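Long-range contact in oxalate biosynthetic component 1 (Burkholderia thailandensis, PDB 5IKY), which is a bifunctional enzyme of quorum sensing-dependent oxalate production, pairing a serine hydrolase activity on an alpha/beta-hydrolase fold with an additional lyase activity: residues H854-I866 against G975-T987. Sequence-based numbering, arbitrary orientation.
Sequences HNRFALNADPSGI and GSAADIHLDWLGT
Trp984 lies between two layers: Gly865 CA sits over one face of its six-membered ring as a CH-pi contact, 3.7 Å from the centroid and 11° off the normal, while the opposite face packs against His981 CB, and Trp984 CH2 lies over the centre of the His981 ring. At the indole edge, NE1 gives Pro863 O a weak, in-plane hydrogen bond of 3.4 Å, and Leu859 CD1 touches CH2 at 4.2 Å. Gly865 is the centre of an inverse gamma turn, beside which Asp862 OD2 accepts both Ile866 N, on its syn side (3.1 Å), and Tyr867 N. His981 NE2 lies 3.2 Å from Leu859 O, in the last turn of the helix. In Asn860, chi1 of -82° sets CG beside the backbone N, and OD1 accepts Asp979 N (3.0 Å); its amide stacks on the Asp979 carboxylate, planes 9° apart, while ND2 reaches Gly1003 O and Asp979 OD2 binds Thr1005. One turn earlier in the helix, the Arg856 guanidinium lies with one face against Ala977, and its CG meets Ala978 CB at 3.7 Å. The contact seats the C-terminal end of helix 849-860 on the connection between adjacent parallel strands 969-976 and 988-992 of the alpha/beta-hydrolase sheet.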
# COMPACT_ATOMS: atom_id res chain seq x y z
N HIS A 854 -23.82 -11.80 -11.13
CA HIS A 854 -25.06 -11.22 -10.62
C HIS A 854 -25.63 -12.08 -9.49
O HIS A 854 -25.99 -11.57 -8.44
CB HIS A 854 -26.10 -11.08 -11.72
CG HIS A 854 -27.48 -10.82 -11.21
ND1 HIS A 854 -27.91 -9.57 -10.81
CD2 HIS A 854 -28.53 -11.66 -11.01
CE1 HIS A 854 -29.16 -9.65 -10.40
NE2 HIS A 854 -29.56 -10.90 -10.51
N ASN A 855 -25.70 -13.38 -9.74
CA ASN A 855 -26.16 -14.34 -8.74
C ASN A 855 -25.37 -14.23 -7.45
O ASN A 855 -25.92 -14.25 -6.35
CB ASN A 855 -26.07 -15.76 -9.30
CG ASN A 855 -26.51 -16.80 -8.29
OD1 ASN A 855 -25.68 -17.51 -7.72
ND2 ASN A 855 -27.81 -16.90 -8.07
N ARG A 856 -24.05 -14.09 -7.61
CA ARG A 856 -23.13 -13.92 -6.50
C ARG A 856 -23.51 -12.73 -5.62
O ARG A 856 -23.70 -12.86 -4.41
CB ARG A 856 -21.71 -13.75 -7.03
CG ARG A 856 -20.66 -14.64 -6.38
CD ARG A 856 -19.31 -14.45 -7.05
NE ARG A 856 -18.86 -13.06 -6.98
CZ ARG A 856 -17.77 -12.59 -7.58
NH1 ARG A 856 -17.00 -13.40 -8.30
NH2 ARG A 856 -17.44 -11.31 -7.47
N PHE A 857 -23.61 -11.55 -6.25
CA PHE A 857 -23.91 -10.32 -5.53
C PHE A 857 -25.34 -10.26 -5.02
O PHE A 857 -25.62 -9.67 -3.98
CB PHE A 857 -23.63 -9.11 -6.42
CG PHE A 857 -22.17 -8.81 -6.59
CD1 PHE A 857 -21.42 -8.31 -5.54
CD2 PHE A 857 -21.54 -9.02 -7.81
CE1 PHE A 857 -20.08 -8.03 -5.69
CE2 PHE A 857 -20.19 -8.74 -7.97
CZ PHE A 857 -19.46 -8.24 -6.90
N ALA A 858 -26.26 -10.87 -5.76
CA ALA A 858 -27.66 -10.92 -5.35
C ALA A 858 -27.80 -11.77 -4.09
O ALA A 858 -28.63 -11.49 -3.22
CB ALA A 858 -28.53 -11.47 -6.46
N LEU A 859 -26.97 -12.81 -3.99
CA LEU A 859 -26.95 -13.66 -2.81
C LEU A 859 -26.43 -12.88 -1.61
O LEU A 859 -26.93 -13.02 -0.49
CB LEU A 859 -26.09 -14.90 -3.05
CG LEU A 859 -26.12 -15.97 -1.94
CD1 LEU A 859 -27.53 -16.53 -1.79
CD2 LEU A 859 -25.13 -17.08 -2.23
N ASN A 860 -25.42 -12.05 -1.86
CA ASN A 860 -24.88 -11.15 -0.84
C ASN A 860 -25.96 -10.24 -0.26
O ASN A 860 -25.97 -9.96 0.94
CB ASN A 860 -23.76 -10.29 -1.42
CG ASN A 860 -22.42 -11.00 -1.45
OD1 ASN A 860 -22.34 -12.21 -1.22
ND2 ASN A 860 -21.37 -10.26 -1.75
N ALA A 861 -26.86 -9.78 -1.12
CA ALA A 861 -27.87 -8.80 -0.74
C ALA A 861 -29.14 -9.45 -0.19
O ALA A 861 -30.14 -8.78 0.05
CB ALA A 861 -28.22 -7.92 -1.93
N ASP A 862 -29.08 -10.77 0.00
CA ASP A 862 -30.22 -11.51 0.53
C ASP A 862 -30.11 -11.66 2.04
O ASP A 862 -29.25 -12.40 2.53
CB ASP A 862 -30.32 -12.88 -0.15
CG ASP A 862 -31.66 -13.55 0.09
OD1 ASP A 862 -32.66 -12.84 0.33
OD2 ASP A 862 -31.70 -14.80 0.03
N PRO A 863 -30.97 -10.96 2.79
CA PRO A 863 -30.93 -10.98 4.26
C PRO A 863 -31.39 -12.31 4.85
O PRO A 863 -30.78 -12.80 5.80
CB PRO A 863 -31.90 -9.85 4.64
CG PRO A 863 -32.85 -9.77 3.50
CD PRO A 863 -32.04 -10.09 2.28
N SER A 864 -32.45 -12.89 4.29
CA SER A 864 -32.94 -14.19 4.73
C SER A 864 -32.59 -15.24 3.70
O SER A 864 -32.65 -14.98 2.50
CB SER A 864 -34.46 -14.15 4.95
OG SER A 864 -34.83 -13.07 5.79
N GLY A 865 -32.21 -16.44 4.15
CA GLY A 865 -31.81 -17.50 3.24
C GLY A 865 -32.93 -17.98 2.34
O GLY A 865 -33.50 -19.05 2.56
N ILE A 866 -33.25 -17.19 1.31
CA ILE A 866 -34.38 -17.51 0.43
C ILE A 866 -34.01 -17.51 -1.05
O ILE A 866 -34.77 -18.02 -1.88
CB ILE A 866 -35.54 -16.51 0.63
CG1 ILE A 866 -35.15 -15.11 0.13
CG2 ILE A 866 -35.97 -16.45 2.10
CD1 ILE A 866 -36.28 -14.11 0.18
N GLY A 975 -10.32 -18.74 -2.30
CA GLY A 975 -10.74 -17.54 -2.99
C GLY A 975 -12.25 -17.41 -3.00
O GLY A 975 -12.88 -17.54 -4.05
N SER A 976 -12.84 -17.17 -1.83
CA SER A 976 -14.28 -16.98 -1.73
C SER A 976 -14.69 -15.64 -2.32
O SER A 976 -14.35 -14.58 -1.80
CB SER A 976 -14.73 -17.07 -0.27
OG SER A 976 -14.40 -18.34 0.28
N ALA A 977 -15.43 -15.70 -3.43
CA ALA A 977 -15.82 -14.50 -4.16
C ALA A 977 -17.22 -14.03 -3.76
O ALA A 977 -17.80 -13.16 -4.41
CB ALA A 977 -15.76 -14.75 -5.65
N ALA A 978 -17.75 -14.61 -2.69
CA ALA A 978 -19.06 -14.23 -2.17
C ALA A 978 -19.04 -14.26 -0.65
O ALA A 978 -18.25 -14.98 -0.05
CB ALA A 978 -20.14 -15.15 -2.72
N ASP A 979 -19.91 -13.47 -0.03
CA ASP A 979 -19.98 -13.41 1.42
C ASP A 979 -20.45 -14.73 2.01
O ASP A 979 -21.33 -15.40 1.46
CB ASP A 979 -20.91 -12.29 1.87
CG ASP A 979 -20.29 -10.92 1.73
OD1 ASP A 979 -19.04 -10.82 1.71
OD2 ASP A 979 -21.04 -9.92 1.65
N ILE A 980 -19.86 -15.11 3.14
CA ILE A 980 -20.32 -16.26 3.89
C ILE A 980 -21.28 -15.80 4.98
O ILE A 980 -20.87 -15.17 5.95
CB ILE A 980 -19.16 -17.04 4.53
CG1 ILE A 980 -18.20 -17.54 3.45
CG2 ILE A 980 -19.70 -18.21 5.34
CD1 ILE A 980 -17.01 -18.30 4.00
N HIS A 981 -22.56 -16.09 4.79
CA HIS A 981 -23.57 -15.70 5.77
C HIS A 981 -23.42 -16.54 7.03
O HIS A 981 -23.92 -17.66 7.10
CB HIS A 981 -24.97 -15.84 5.17
CG HIS A 981 -25.15 -15.10 3.88
ND1 HIS A 981 -25.71 -13.85 3.81
CD2 HIS A 981 -24.83 -15.44 2.61
CE1 HIS A 981 -25.74 -13.45 2.56
NE2 HIS A 981 -25.21 -14.39 1.81
N LEU A 982 -22.73 -15.97 8.01
CA LEU A 982 -22.35 -16.69 9.21
C LEU A 982 -23.55 -17.15 10.04
O LEU A 982 -23.49 -18.19 10.70
CB LEU A 982 -21.43 -15.81 10.06
CG LEU A 982 -20.88 -16.39 11.37
CD1 LEU A 982 -20.23 -17.74 11.12
CD2 LEU A 982 -19.90 -15.42 12.00
N ASP A 983 -24.63 -16.38 10.00
CA ASP A 983 -25.79 -16.65 10.85
C ASP A 983 -26.86 -17.52 10.17
O ASP A 983 -27.95 -17.69 10.72
CB ASP A 983 -26.42 -15.34 11.32
CG ASP A 983 -25.53 -14.58 12.28
OD1 ASP A 983 -24.72 -15.23 12.98
OD2 ASP A 983 -25.64 -13.34 12.35
N TRP A 984 -26.54 -18.05 9.00
CA TRP A 984 -27.48 -18.93 8.30
C TRP A 984 -27.30 -20.39 8.70
O TRP A 984 -26.27 -20.77 9.24
CB TRP A 984 -27.31 -18.80 6.78
CG TRP A 984 -27.87 -17.54 6.19
CD1 TRP A 984 -28.38 -16.47 6.86
CD2 TRP A 984 -27.97 -17.23 4.79
NE1 TRP A 984 -28.79 -15.51 5.97
CE2 TRP A 984 -28.54 -15.95 4.69
CE3 TRP A 984 -27.62 -17.91 3.62
CZ2 TRP A 984 -28.79 -15.34 3.46
CZ3 TRP A 984 -27.86 -17.30 2.40
CH2 TRP A 984 -28.43 -16.02 2.33
N LEU A 985 -28.32 -21.19 8.42
CA LEU A 985 -28.20 -22.64 8.52
C LEU A 985 -27.43 -23.16 7.31
O LEU A 985 -27.83 -22.94 6.17
CB LEU A 985 -29.58 -23.31 8.58
CG LEU A 985 -30.21 -23.56 9.95
CD1 LEU A 985 -31.63 -24.07 9.78
CD2 LEU A 985 -29.37 -24.54 10.75
N GLY A 986 -26.31 -23.83 7.56
CA GLY A 986 -25.52 -24.34 6.45
C GLY A 986 -24.21 -25.03 6.81
O GLY A 986 -23.90 -25.27 7.97
N THR A 987 -23.45 -25.34 5.77
CA THR A 987 -22.21 -26.09 5.90
C THR A 987 -21.09 -25.24 6.49
O THR A 987 -20.93 -24.07 6.12
CB THR A 987 -21.75 -26.64 4.53
OG1 THR A 987 -22.86 -27.24 3.85
CG2 THR A 987 -20.64 -27.66 4.70